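PDB 3AQT: bacterial regulatory proteins, tetR family from Corynebacterium glutamicum, which binds resorcinol as a TetR-family transcriptional repressor, and probably regulates genes through a helix-turn-helix that contacts DNA. Local coordinates for residues R128-R132 against A232-P237; L51-R56 against L93-V97; G173-I177 against V221-E227; K43-R48 against Y84-P88. All coordinates share one frame; numbering follows the deposited sequence.

How the interactions relate
Two contacts share helix 41-62. Interaction 4 opens at 43-48 and closes at 84-88. Interaction 2 opens at 51-56, inside that span, and closes at 93-97, so the two cross along the chain. They touch through Phe-87, which packs on Ile-52 and Leu-51, and they hold the N-terminal DNA-binding part together. Helix 90-111 then leads into the ligand-binding part. There interaction 1 opens at 128-132 and closes only at 232-237, tying the C-terminal tail to helix 119-134. Interaction 3, between 173-177 and 221-227, falls within that span and ties the loop after helix 159-171 to the turn between helices 209-220 and 225-231. Interactions 1 and 3 do not touch and have centres about 18 Å apart.

Interaction 1 (R128-R132 against A232-P237); sequences RHLVR and ASRPLP
The C-terminal tail of the ligand-binding domain lies across helix 119-134 here, with Leu-236 set against Arg-128, His-129 and Arg-132. The Leu-236 side chain has CG anti to the backbone N (chi1 -163°), which carries its methyls to the helix. Its CD2 sits over the face of the His-129 ring, 3.8 Å from the ring centroid, in a CH-pi contact. The same methyl meets a face of the Arg-132 guanidinium, so it lies between an imidazole and a guanidinium group. At the edge of the His-129 ring, NE2 gives a weak hydrogen bond to Pro-237 O at 3.0 Å.

Arg-128 supplies the straighter of the two hydrogen bonds. Its chain bends at chi3 (60°) and brings NH1 to Arg-234 O at 2.8 Å. This bond is nearly straight (164°) and lies close to the guanidinium plane. Ala-232 O stands over one face of the same group, and Leu-236 CB over the opposite face. Arg-128 NH1 is 2.9 Å from Ala-232 O, but the angle is too poor for a hydrogen bond. Arg-128 NE forms a salt bridge with Asp-210, the second partner of this guanidinium. The group is thus gripped from two sides, which should limit its rotation.

Leu-130, on the same helix, touches bound resorcinol. Such a helix, lining the pocket while also carrying the tail, belongs to the all-helical ligand-binding domain of a TetR-family regulator.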
loop_
_atom_site.group_PDB
_atom_site.type_symbol
_atom_site.label_atom_id
_atom_site.label_comp_id
_atom_site.label_asym_id
_atom_site.label_seq_id
_atom_site.Cartn_x
_atom_site.Cartn_y
_atom_site.Cartn_z
ATOM N N ARG B 128 -11.207 -10.449 -7.373
ATOM C CA ARG B 128 -12.532 -9.857 -7.494
ATOM C C ARG B 128 -13.365 -10.137 -6.247
ATOM O O ARG B 128 -14.145 -9.288 -5.817
ATOM C CB ARG B 128 -13.239 -10.372 -8.747
ATOM C CG ARG B 128 -12.588 -9.906 -10.036
ATOM C CD ARG B 128 -13.230 -10.551 -11.233
ATOM N NE ARG B 128 -14.651 -10.233 -11.307
ATOM C CZ ARG B 128 -15.514 -10.845 -12.112
ATOM N NH1 ARG B 128 -15.105 -11.820 -12.919
ATOM N NH2 ARG B 128 -16.785 -10.473 -12.121
ATOM N N HIS B 129 -13.193 -11.317 -5.658
ATOM C CA HIS B 129 -13.932 -11.640 -4.440
ATOM C C HIS B 129 -13.489 -10.745 -3.280
ATOM O O HIS B 129 -14.319 -10.307 -2.487
ATOM C CB HIS B 129 -13.740 -13.111 -4.045
ATOM C CG HIS B 129 -14.659 -14.049 -4.758
ATOM N ND1 HIS B 129 -16.031 -13.931 -4.695
ATOM C CD2 HIS B 129 -14.408 -15.110 -5.561
ATOM C CE1 HIS B 129 -16.585 -14.880 -5.428
ATOM N NE2 HIS B 129 -15.623 -15.608 -5.963
ATOM N N LEU B 130 -12.183 -10.484 -3.177
ATOM C CA LEU B 130 -11.671 -9.638 -2.103
ATOM C C LEU B 130 -12.253 -8.235 -2.241
ATOM O O LEU B 130 -12.739 -7.662 -1.269
ATOM C CB LEU B 130 -10.132 -9.598 -2.117
ATOM C CG LEU B 130 -9.434 -10.929 -1.766
ATOM C CD1 LEU B 130 -7.932 -10.780 -1.788
ATOM C CD2 LEU B 130 -9.882 -11.384 -0.388
ATOM N N VAL B 131 -12.243 -7.690 -3.452
ATOM C CA VAL B 131 -12.787 -6.356 -3.653
ATOM C C VAL B 131 -14.268 -6.289 -3.293
ATOM O O VAL B 131 -14.684 -5.393 -2.560
ATOM C CB VAL B 131 -12.592 -5.878 -5.106
ATOM C CG1 VAL B 131 -13.352 -4.589 -5.338
ATOM C CG2 VAL B 131 -11.113 -5.653 -5.377
ATOM N N ARG B 132 -15.064 -7.233 -3.794
ATOM C CA ARG B 132 -16.498 -7.242 -3.496
ATOM C C ARG B 132 -16.759 -7.390 -2.000
ATOM O O ARG B 132 -17.660 -6.760 -1.453
ATOM C CB ARG B 132 -17.206 -8.363 -4.269
ATOM C CG ARG B 132 -16.825 -8.375 -5.735
ATOM C CD ARG B 132 -17.999 -8.476 -6.692
ATOM N NE ARG B 132 -18.454 -9.844 -6.914
ATOM C CZ ARG B 132 -19.046 -10.249 -8.036
ATOM N NH1 ARG B 132 -19.246 -9.390 -9.029
ATOM N NH2 ARG B 132 -19.442 -11.507 -8.167
ATOM N N ALA B 232 -11.157 -10.937 -16.664
ATOM C CA ALA B 232 -11.696 -10.374 -15.439
ATOM C C ALA B 232 -13.197 -10.162 -15.509
ATOM O O ALA B 232 -13.815 -9.769 -14.517
ATOM C CB ALA B 232 -11.009 -9.061 -15.127
ATOM N N SER B 233 -13.786 -10.420 -16.673
ATOM C CA SER B 233 -15.226 -10.241 -16.847
ATOM C C SER B 233 -16.007 -11.555 -16.890
ATOM O O SER B 233 -17.223 -11.548 -17.054
ATOM C CB SER B 233 -15.503 -9.456 -18.128
ATOM O OG SER B 233 -15.136 -10.219 -19.272
ATOM N N ARG B 234 -15.314 -12.679 -16.748
ATOM C CA ARG B 234 -15.969 -13.982 -16.764
ATOM C C ARG B 234 -16.905 -14.139 -15.574
ATOM O O ARG B 234 -16.688 -13.544 -14.526
ATOM C CB ARG B 234 -14.923 -15.088 -16.740
ATOM C CG ARG B 234 -14.054 -15.094 -17.965
ATOM C CD ARG B 234 -12.997 -16.163 -17.887
ATOM N NE ARG B 234 -12.205 -16.161 -19.105
ATOM C CZ ARG B 234 -11.157 -16.941 -19.321
ATOM N NH1 ARG B 234 -10.764 -17.799 -18.390
ATOM N NH2 ARG B 234 -10.501 -16.859 -20.474
ATOM N N PRO B 235 -17.965 -14.948 -15.720
ATOM C CA PRO B 235 -18.896 -15.130 -14.601
ATOM C C PRO B 235 -18.139 -15.568 -13.349
ATOM O O PRO B 235 -17.316 -16.487 -13.397
ATOM C CB PRO B 235 -19.850 -16.200 -15.122
ATOM C CG PRO B 235 -19.831 -15.966 -16.603
ATOM C CD PRO B 235 -18.361 -15.778 -16.867
ATOM N N LEU B 236 -18.413 -14.904 -12.233
ATOM C CA LEU B 236 -17.725 -15.215 -10.991
ATOM C C LEU B 236 -18.445 -16.275 -10.176
ATOM O O LEU B 236 -19.618 -16.131 -9.857
ATOM C CB LEU B 236 -17.564 -13.953 -10.153
ATOM C CG LEU B 236 -16.522 -14.020 -9.034
ATOM C CD1 LEU B 236 -15.153 -14.300 -9.623
ATOM C CD2 LEU B 236 -16.510 -12.710 -8.275
ATOM N N PRO B 237 -17.735 -17.358 -9.821
ATOM C CA PRO B 237 -18.292 -18.463 -9.032
ATOM C C PRO B 237 -18.683 -18.013 -7.623
ATOM O O PRO B 237 -17.941 -17.269 -6.985
ATOM C CB PRO B 237 -17.143 -19.480 -8.999
ATOM C CG PRO B 237 -16.318 -19.139 -10.227
ATOM C CD PRO B 237 -16.337 -17.640 -10.201
#

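Interaction 2 (L51-R56 against L93-V97); sequences LITSAR and LLQAV
Ala-55 meets Leu-93 and Val-97 where helix 41-62 crosses helix 90-111. The contact is apolar, and no hydrogen bond passes between the two segments. The Ala-55 methyl CB lies 3.9 Å from Leu-93 CD2. The same CB is 3.8 Å from Val-97 CG2, so one small side chain receives two branches of the other helix. Leu-93 reaches it with CG anti to the backbone N (chi1 173°), which sends both methyls toward helix 41-62. Its CD1 branch goes to the neighbouring turn, near Leu-51 CB at 4.4 Å.

Ile-52 runs past Leu-93 in the opposite direction. Its CD1 end lies by Leu-93 and Ala-96, but the modelled separations there are too short to be real, so the exact fit is doubtful. Ile-52 CG1 to Ala-96 CB, at 4.0 Å, is an ordinary packing distance.

The short segments cross at -78° with their axes 9.4 Å apart. Here the first helix of the DNA-binding domain packs on helix 90-111, which in TetR-family proteins leads to the ligand-binding domain. Ile-72 of helix 69-75 touches Leu-51, Ala-55 and Leu-93, adding a third helix to this apolar cluster. Val-97 also meets Phe-143 of helix 138-146.

Side chains meet the backbone as well. Val-97 CG2 lies 3.9 Å from Ile-52 O, an oxygen that already accepts the hydrogen bond of Arg-56 N within its own helix.

At the margin, Arg-56 packs its CB against Val-97 CG1 at 4.3 Å. Its guanidinium turns away from the segment and forms a salt bridge with Asp-100, further along helix 90-111.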
loop_
_atom_site.group_PDB
_atom_site.type_symbol
_atom_site.label_atom_id
_atom_site.label_comp_id
_atom_site.label_asym_id
_atom_site.label_seq_id
_atom_site.Cartn_x
_atom_site.Cartn_y
_atom_site.Cartn_z
ATOM N N LEU B 51 -12.114 -13.220 23.444
ATOM C CA LEU B 51 -11.966 -11.796 23.171
ATOM C C LEU B 51 -12.048 -11.572 21.669
ATOM O O LEU B 51 -12.714 -10.642 21.204
ATOM C CB LEU B 51 -10.632 -11.278 23.716
ATOM C CG LEU B 51 -10.608 -11.101 25.238
ATOM C CD1 LEU B 51 -9.221 -10.745 25.705
ATOM C CD2 LEU B 51 -11.600 -10.011 25.632
ATOM N N ILE B 52 -11.385 -12.440 20.909
ATOM C CA ILE B 52 -11.398 -12.339 19.455
ATOM C C ILE B 52 -12.839 -12.443 18.954
ATOM O O ILE B 52 -13.280 -11.644 18.125
ATOM C CB ILE B 52 -10.537 -13.455 18.817
ATOM C CG1 ILE B 52 -9.061 -13.206 19.138
ATOM C CG2 ILE B 52 -10.739 -13.491 17.314
ATOM C CD1 ILE B 52 -8.495 -11.833 18.821
ATOM N N THR B 53 -13.569 -13.427 19.472
ATOM C CA THR B 53 -14.964 -13.646 19.094
ATOM C C THR B 53 -15.809 -12.437 19.478
ATOM O O THR B 53 -16.673 -11.997 18.712
ATOM C CB THR B 53 -15.542 -14.909 19.796
ATOM O OG1 THR B 53 -14.798 -16.063 19.385
ATOM C CG2 THR B 53 -17.015 -15.113 19.438
ATOM N N SER B 54 -15.558 -11.901 20.666
ATOM C CA SER B 54 -16.309 -10.741 21.136
ATOM C C SER B 54 -16.075 -9.546 20.218
ATOM O O SER B 54 -17.025 -8.926 19.724
ATOM C CB SER B 54 -15.895 -10.384 22.567
ATOM O OG SER B 54 -16.645 -9.275 23.035
ATOM N N ALA B 55 -14.803 -9.238 19.988
ATOM C CA ALA B 55 -14.428 -8.124 19.128
ATOM C C ALA B 55 -15.044 -8.251 17.744
ATOM O O ALA B 55 -15.565 -7.277 17.208
ATOM C CB ALA B 55 -12.904 -8.033 19.013
ATOM N N ARG B 56 -14.995 -9.444 17.162
ATOM C CA ARG B 56 -15.555 -9.631 15.827
ATOM C C ARG B 56 -17.054 -9.425 15.785
ATOM O O ARG B 56 -17.575 -8.769 14.897
ATOM C CB ARG B 56 -15.252 -11.025 15.282
ATOM C CG ARG B 56 -15.793 -11.223 13.868
ATOM C CD ARG B 56 -15.687 -12.668 13.421
ATOM N NE ARG B 56 -16.550 -13.527 14.222
ATOM C CZ ARG B 56 -16.145 -14.624 14.851
ATOM N NH1 ARG B 56 -14.879 -15.012 14.776
ATOM N NH2 ARG B 56 -17.011 -15.324 15.563
ATOM N N LEU B 93 -5.171 -7.267 18.871
ATOM C CA LEU B 93 -6.509 -7.835 18.806
ATOM C C LEU B 93 -7.151 -7.550 17.465
ATOM O O LEU B 93 -7.845 -8.395 16.909
ATOM C CB LEU B 93 -7.389 -7.258 19.918
ATOM C CG LEU B 93 -8.877 -7.632 19.877
ATOM C CD1 LEU B 93 -9.051 -9.099 20.261
ATOM C CD2 LEU B 93 -9.657 -6.746 20.833
ATOM N N LEU B 94 -6.932 -6.349 16.949
ATOM C CA LEU B 94 -7.500 -5.955 15.669
ATOM C C LEU B 94 -6.939 -6.890 14.599
ATOM O O LEU B 94 -7.659 -7.391 13.735
ATOM C CB LEU B 94 -7.109 -4.512 15.352
ATOM C CG LEU B 94 -8.160 -3.611 14.699
ATOM C CD1 LEU B 94 -8.728 -4.274 13.442
ATOM C CD2 LEU B 94 -9.277 -3.343 15.710
ATOM N N GLN B 95 -5.640 -7.133 14.680
ATOM C CA GLN B 95 -4.980 -7.999 13.731
ATOM C C GLN B 95 -5.512 -9.428 13.767
ATOM O O GLN B 95 -5.654 -10.064 12.720
ATOM C CB GLN B 95 -3.476 -7.963 13.973
ATOM C CG GLN B 95 -2.849 -6.693 13.438
ATOM C CD GLN B 95 -1.365 -6.633 13.686
ATOM O OE1 GLN B 95 -0.666 -7.647 13.612
ATOM N NE2 GLN B 95 -0.866 -5.443 13.971
ATOM N N ALA B 96 -5.820 -9.927 14.959
ATOM C CA ALA B 96 -6.352 -11.277 15.097
ATOM C C ALA B 96 -7.721 -11.354 14.442
ATOM O O ALA B 96 -8.042 -12.338 13.783
ATOM C CB ALA B 96 -6.448 -11.664 16.560
ATOM N N VAL B 97 -8.526 -10.310 14.616
ATOM C CA VAL B 97 -9.854 -10.268 14.020
ATOM C C VAL B 97 -9.738 -10.224 12.493
ATOM O O VAL B 97 -10.505 -10.880 11.785
ATOM C CB VAL B 97 -10.651 -9.033 14.538
ATOM C CG1 VAL B 97 -11.934 -8.838 13.741
ATOM C CG2 VAL B 97 -10.988 -9.233 16.006
#

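Interaction 3 (G173-I177 against V221-E227); sequences GRFTI and VGVQAAE
Thr-176 N gives a hydrogen bond to Val-221 O at 2.6 Å, where the loop after helix 159-171 meets the turn after helix 209-220. The bond is fairly straight (159°), although the donor is tilted from the carbonyl plane. A water adds a second link, from the Thr-176 side chain to the backbone of Gly-222. It donates to Gly-222 O at 2.8 Å and is hydrogen-bonded to Thr-176 OG1.

Beside this polar pairing, Val-221 divides its two methyls. CG2 lies over a face of the Phe-175 ring, 4.0 Å from the ring centroid, as a CH-pi contact. CG1 packs against Ile-177 CD1 at 3.8 Å. Val-223 CG2 reaches the ring edge, 4.0 Å from Phe-175 CD1.

At the far end, Arg-174 and Glu-227 approach from opposite directions. The Arg-174 chain bends at chi2 (69°) and extends its guanidinium to a salt bridge, with NH1 3.1 Å from Glu-227 OE2. The oxygen lies at the guanidinium edge, but the donor comes from above the carboxylate plane, 61° out of it. Arg-174 NH2 adds a weak bond to the same oxygen. Asp-118 forms another salt bridge with NH2, so the cation is shared between two acids.

Further out, Leu-166 and Ala-120 also pack on Phe-175, whose side chain is about 8 Å from bound resorcinol. Thr-176 touches Ala-225 of the second subunit. Gly-222, with positive phi, lies with its CA close against the Thr-176 backbone. It is the C-prime residue of the Schellman motif that ends helix 209-220.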
loop_
_atom_site.group_PDB
_atom_site.type_symbol
_atom_site.label_atom_id
_atom_site.label_comp_id
_atom_site.label_asym_id
_atom_site.label_seq_id
_atom_site.Cartn_x
_atom_site.Cartn_y
_atom_site.Cartn_z
ATOM N N GLY B 173 3.286 -20.940 -18.188
ATOM C CA GLY B 173 3.536 -19.925 -19.196
ATOM C C GLY B 173 2.431 -18.888 -19.345
ATOM O O GLY B 173 2.457 -18.073 -20.270
ATOM N N ARG B 174 1.452 -18.912 -18.447
ATOM C CA ARG B 174 0.349 -17.958 -18.496
ATOM C C ARG B 174 0.795 -16.570 -18.031
ATOM O O ARG B 174 0.318 -15.560 -18.535
ATOM C CB ARG B 174 -0.794 -18.435 -17.603
ATOM C CG ARG B 174 -2.109 -17.693 -17.796
ATOM C CD ARG B 174 -2.713 -18.004 -19.150
ATOM N NE ARG B 174 -4.145 -17.716 -19.204
ATOM C CZ ARG B 174 -4.704 -16.876 -20.071
ATOM N NH1 ARG B 174 -3.951 -16.230 -20.953
ATOM N NH2 ARG B 174 -6.019 -16.705 -20.077
ATOM N N PHE B 175 1.710 -16.527 -17.067
ATOM C CA PHE B 175 2.199 -15.265 -16.532
ATOM C C PHE B 175 3.683 -15.052 -16.796
ATOM O O PHE B 175 4.433 -16.006 -17.012
ATOM C CB PHE B 175 2.007 -15.194 -15.008
ATOM C CG PHE B 175 0.590 -15.360 -14.545
ATOM C CD1 PHE B 175 -0.470 -14.892 -15.299
ATOM C CD2 PHE B 175 0.326 -15.956 -13.320
ATOM C CE1 PHE B 175 -1.780 -15.017 -14.836
ATOM C CE2 PHE B 175 -0.975 -16.085 -12.847
ATOM C CZ PHE B 175 -2.030 -15.615 -13.605
ATOM N N THR B 176 4.094 -13.787 -16.755
ATOM C CA THR B 176 5.491 -13.410 -16.913
ATOM C C THR B 176 5.804 -12.610 -15.655
ATOM O O THR B 176 5.259 -11.526 -15.458
ATOM C CB THR B 176 5.714 -12.515 -18.144
ATOM O OG1 THR B 176 5.437 -13.262 -19.334
ATOM C CG2 THR B 176 7.155 -12.010 -18.184
ATOM N N ILE B 177 6.667 -13.151 -14.805
ATOM C CA ILE B 177 7.014 -12.495 -13.552
ATOM C C ILE B 177 8.496 -12.651 -13.270
ATOM O O ILE B 177 9.019 -13.762 -13.309
ATOM C CB ILE B 177 6.233 -13.129 -12.376
ATOM C CG1 ILE B 177 4.731 -13.008 -12.613
ATOM C CG2 ILE B 177 6.630 -12.478 -11.064
ATOM C CD1 ILE B 177 3.863 -13.902 -11.729
ATOM N N VAL B 221 1.028 -9.072 -14.241
ATOM C CA VAL B 221 1.727 -10.352 -14.280
ATOM C C VAL B 221 1.965 -10.938 -15.679
ATOM O O VAL B 221 2.252 -12.134 -15.823
ATOM C CB VAL B 221 1.057 -11.415 -13.364
ATOM C CG1 VAL B 221 1.314 -11.052 -11.907
ATOM C CG2 VAL B 221 -0.435 -11.512 -13.639
ATOM N N GLY B 222 1.847 -10.098 -16.705
ATOM C CA GLY B 222 2.144 -10.544 -18.054
ATOM C C GLY B 222 1.050 -10.990 -18.995
ATOM O O GLY B 222 1.322 -11.701 -19.961
ATOM N N VAL B 223 -0.179 -10.578 -18.735
ATOM C CA VAL B 223 -1.289 -10.951 -19.588
ATOM C C VAL B 223 -1.581 -9.810 -20.559
ATOM O O VAL B 223 -1.654 -8.649 -20.155
ATOM C CB VAL B 223 -2.550 -11.249 -18.737
ATOM C CG1 VAL B 223 -3.744 -11.537 -19.633
ATOM C CG2 VAL B 223 -2.283 -12.430 -17.828
ATOM N N GLN B 224 -1.727 -10.149 -21.838
ATOM C CA GLN B 224 -2.027 -9.178 -22.886
ATOM C C GLN B 224 -3.127 -8.228 -22.411
ATOM O O GLN B 224 -4.144 -8.652 -21.862
ATOM C CB GLN B 224 -2.452 -9.923 -24.166
ATOM C CG GLN B 224 -3.421 -9.177 -25.105
ATOM C CD GLN B 224 -2.762 -8.057 -25.906
ATOM O OE1 GLN B 224 -2.405 -7.009 -25.363
ATOM N NE2 GLN B 224 -2.598 -8.279 -27.208
ATOM N N ALA B 225 -2.904 -6.937 -22.627
ATOM C CA ALA B 225 -3.830 -5.895 -22.210
ATOM C C ALA B 225 -5.294 -6.173 -22.499
ATOM O O ALA B 225 -6.133 -6.075 -21.600
ATOM C CB ALA B 225 -3.424 -4.580 -22.839
ATOM N N ALA B 226 -5.610 -6.513 -23.749
ATOM C CA ALA B 226 -7.001 -6.775 -24.130
ATOM C C ALA B 226 -7.563 -8.068 -23.550
ATOM O O ALA B 226 -8.746 -8.140 -23.189
ATOM C CB ALA B 226 -7.135 -6.793 -25.643
ATOM N N GLU B 227 -6.727 -9.095 -23.458
ATOM C CA GLU B 227 -7.199 -10.360 -22.926
ATOM C C GLU B 227 -7.558 -10.239 -21.444
ATOM O O GLU B 227 -8.572 -10.788 -20.996
ATOM C CB GLU B 227 -6.144 -11.442 -23.142
ATOM C CG GLU B 227 -6.519 -12.787 -22.566
ATOM C CD GLU B 227 -5.594 -13.894 -23.036
ATOM O OE1 GLU B 227 -4.440 -13.583 -23.408
ATOM O OE2 GLU B 227 -6.020 -15.071 -23.021
HETATM O O HOH W 1 2.930 -13.895 -20.461
#

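Interaction 4 (K43-R48 against Y84-P88); sequences KREQTR and YNYFP
Thr-47 and Tyr-86 make the tight part of this contact, between helix 41-62 and the loop before helix 90-111. Thr-47 CG2 stands almost squarely over the Tyr-86 ring, 3.3 Å from its centroid and only 8° off the normal, in a close CH-pi contact. Thr-47 OG1 donates to Lys-43 O at 2.7 Å. This bond fixes the rotation that leaves CG2 facing the ring. Asn-85 CB lies over the opposite face of the ring. Arg-44 CG comes to its edge, 3.8 Å from Tyr-86 CD1.

Arg-48 lies at the partly exposed border of this packing. Its chain bends at chi3 (88°) and lays the guanidinium against the buried Phe-87, with Arg-48 CZ 3.7 Å from Phe-87 CE1. The two planes remain 34° apart, so this is not a parallel stack. Arg-48 NE also gives a weak hydrogen bond to Tyr-86 O at 3.4 Å. Leu-51 and Ile-52 extend the cover of Phe-87 toward the core.

The other side is looser. Lys-43 is exposed, and only its CE comes near, 3.9 Å from Tyr-86 OH. The extended Arg-44 chain brings NH1 beside Asn-85 O, but the angle is too poor for a hydrogen bond.

Tyr-86 and Phe-87 belong to the Tyr-Asn-Tyr-Phe run of a TetR-family protein, at the end of the predicted helix-turn-helix. The contact packs that end against the first helix of the DNA-binding domain.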
loop_
_atom_site.group_PDB
_atom_site.type_symbol
_atom_site.label_atom_id
_atom_site.label_comp_id
_atom_site.label_asym_id
_atom_site.label_seq_id
_atom_site.Cartn_x
_atom_site.Cartn_y
_atom_site.Cartn_z
ATOM N N LYS B 43 -6.277 -20.980 30.487
ATOM C CA LYS B 43 -7.269 -19.942 30.749
ATOM C C LYS B 43 -7.018 -18.768 29.814
ATOM O O LYS B 43 -7.949 -18.202 29.242
ATOM C CB LYS B 43 -7.156 -19.484 32.205
ATOM C CG LYS B 43 -7.917 -18.212 32.548
ATOM C CD LYS B 43 -7.612 -17.788 33.980
ATOM C CE LYS B 43 -8.317 -16.495 34.358
ATOM N NZ LYS B 43 -7.978 -16.082 35.751
ATOM N N ARG B 44 -5.749 -18.407 29.670
ATOM C CA ARG B 44 -5.349 -17.314 28.797
ATOM C C ARG B 44 -5.684 -17.658 27.344
ATOM O O ARG B 44 -6.132 -16.805 26.577
ATOM C CB ARG B 44 -3.846 -17.060 28.944
ATOM C CG ARG B 44 -3.278 -16.041 27.969
ATOM C CD ARG B 44 -1.756 -16.073 27.963
ATOM N NE ARG B 44 -1.199 -15.341 26.826
ATOM C CZ ARG B 44 -1.183 -14.016 26.710
ATOM N NH1 ARG B 44 -1.693 -13.253 27.666
ATOM N NH2 ARG B 44 -0.660 -13.453 25.629
ATOM N N GLU B 45 -5.468 -18.917 26.977
ATOM C CA GLU B 45 -5.743 -19.385 25.628
ATOM C C GLU B 45 -7.201 -19.210 25.227
ATOM O O GLU B 45 -7.492 -18.654 24.165
ATOM C CB GLU B 45 -5.338 -20.854 25.490
ATOM C CG GLU B 45 -3.876 -21.059 25.103
ATOM C CD GLU B 45 -3.390 -22.476 25.369
ATOM O OE1 GLU B 45 -4.163 -23.430 25.126
ATOM O OE2 GLU B 45 -2.230 -22.635 25.811
ATOM N N GLN B 46 -8.121 -19.675 26.065
ATOM C CA GLN B 46 -9.534 -19.541 25.739
ATOM C C GLN B 46 -10.048 -18.107 25.878
ATOM O O GLN B 46 -11.001 -17.723 25.205
ATOM C CB GLN B 46 -10.386 -20.491 26.588
ATOM C CG GLN B 46 -10.197 -20.341 28.081
ATOM C CD GLN B 46 -11.326 -20.986 28.869
ATOM O OE1 GLN B 46 -11.743 -22.120 28.579
ATOM N NE2 GLN B 46 -11.827 -20.271 29.875
ATOM N N THR B 47 -9.420 -17.317 26.744
ATOM C CA THR B 47 -9.832 -15.929 26.923
ATOM C C THR B 47 -9.482 -15.137 25.669
ATOM O O THR B 47 -10.292 -14.332 25.203
ATOM C CB THR B 47 -9.160 -15.280 28.156
ATOM O OG1 THR B 47 -9.522 -16.012 29.333
ATOM C CG2 THR B 47 -9.627 -13.843 28.321
ATOM N N ARG B 48 -8.284 -15.358 25.120
ATOM C CA ARG B 48 -7.898 -14.659 23.892
ATOM C C ARG B 48 -8.923 -15.019 22.829
ATOM O O ARG B 48 -9.427 -14.151 22.116
ATOM C CB ARG B 48 -6.498 -15.068 23.401
ATOM C CG ARG B 48 -5.347 -14.494 24.218
ATOM C CD ARG B 48 -3.969 -14.912 23.701
ATOM N NE ARG B 48 -3.436 -14.019 22.667
ATOM C CZ ARG B 48 -3.632 -14.160 21.355
ATOM N NH1 ARG B 48 -4.361 -15.169 20.881
ATOM N NH2 ARG B 48 -3.096 -13.285 20.509
ATOM N N TYR B 84 -5.498 -6.273 29.102
ATOM C CA TYR B 84 -4.068 -6.296 28.820
ATOM C C TYR B 84 -3.313 -7.450 29.461
ATOM O O TYR B 84 -2.086 -7.442 29.545
ATOM C CB TYR B 84 -3.460 -4.943 29.189
ATOM C CG TYR B 84 -4.052 -3.850 28.336
ATOM C CD1 TYR B 84 -3.719 -3.744 26.990
ATOM C CD2 TYR B 84 -5.025 -2.991 28.841
ATOM C CE1 TYR B 84 -4.342 -2.816 26.161
ATOM C CE2 TYR B 84 -5.657 -2.057 28.023
ATOM C CZ TYR B 84 -5.313 -1.975 26.681
ATOM O OH TYR B 84 -5.946 -1.072 25.852
ATOM N N ASN B 85 -4.057 -8.455 29.904
ATOM C CA ASN B 85 -3.450 -9.643 30.479
ATOM C C ASN B 85 -3.420 -10.699 29.382
ATOM O O ASN B 85 -2.812 -11.756 29.543
ATOM C CB ASN B 85 -4.284 -10.164 31.645
ATOM C CG ASN B 85 -3.793 -9.665 32.986
ATOM O OD1 ASN B 85 -4.431 -9.898 34.009
ATOM N ND2 ASN B 85 -2.649 -8.985 32.993
ATOM N N TYR B 86 -4.076 -10.400 28.262
ATOM C CA TYR B 86 -4.165 -11.338 27.148
ATOM C C TYR B 86 -3.660 -10.771 25.826
ATOM O O TYR B 86 -3.297 -11.519 24.923
ATOM C CB TYR B 86 -5.614 -11.789 27.004
ATOM C CG TYR B 86 -6.211 -12.240 28.315
ATOM C CD1 TYR B 86 -5.896 -13.488 28.858
ATOM C CD2 TYR B 86 -7.077 -11.411 29.024
ATOM C CE1 TYR B 86 -6.435 -13.898 30.077
ATOM C CE2 TYR B 86 -7.619 -11.807 30.242
ATOM C CZ TYR B 86 -7.297 -13.049 30.762
ATOM O OH TYR B 86 -7.846 -13.442 31.964
ATOM N N PHE B 87 -3.662 -9.446 25.714
ATOM C CA PHE B 87 -3.169 -8.751 24.526
ATOM C C PHE B 87 -2.358 -7.542 25.001
ATOM O O PHE B 87 -2.757 -6.846 25.936
ATOM C CB PHE B 87 -4.331 -8.276 23.655
ATOM C CG PHE B 87 -5.019 -9.380 22.902
ATOM C CD1 PHE B 87 -4.526 -9.813 21.674
ATOM C CD2 PHE B 87 -6.147 -10.005 23.432
ATOM C CE1 PHE B 87 -5.144 -10.850 20.985
ATOM C CE2 PHE B 87 -6.767 -11.041 22.751
ATOM C CZ PHE B 87 -6.264 -11.465 21.525
ATOM N N PRO B 88 -1.198 -7.287 24.377
ATOM C CA PRO B 88 -0.379 -6.144 24.786
ATOM C C PRO B 88 -1.059 -4.827 24.443
ATOM O O PRO B 88 -0.893 -3.826 25.142
ATOM C CB PRO B 88 0.910 -6.350 23.997
ATOM C CG PRO B 88 0.420 -6.989 22.738
ATOM C CD PRO B 88 -0.554 -8.018 23.272
#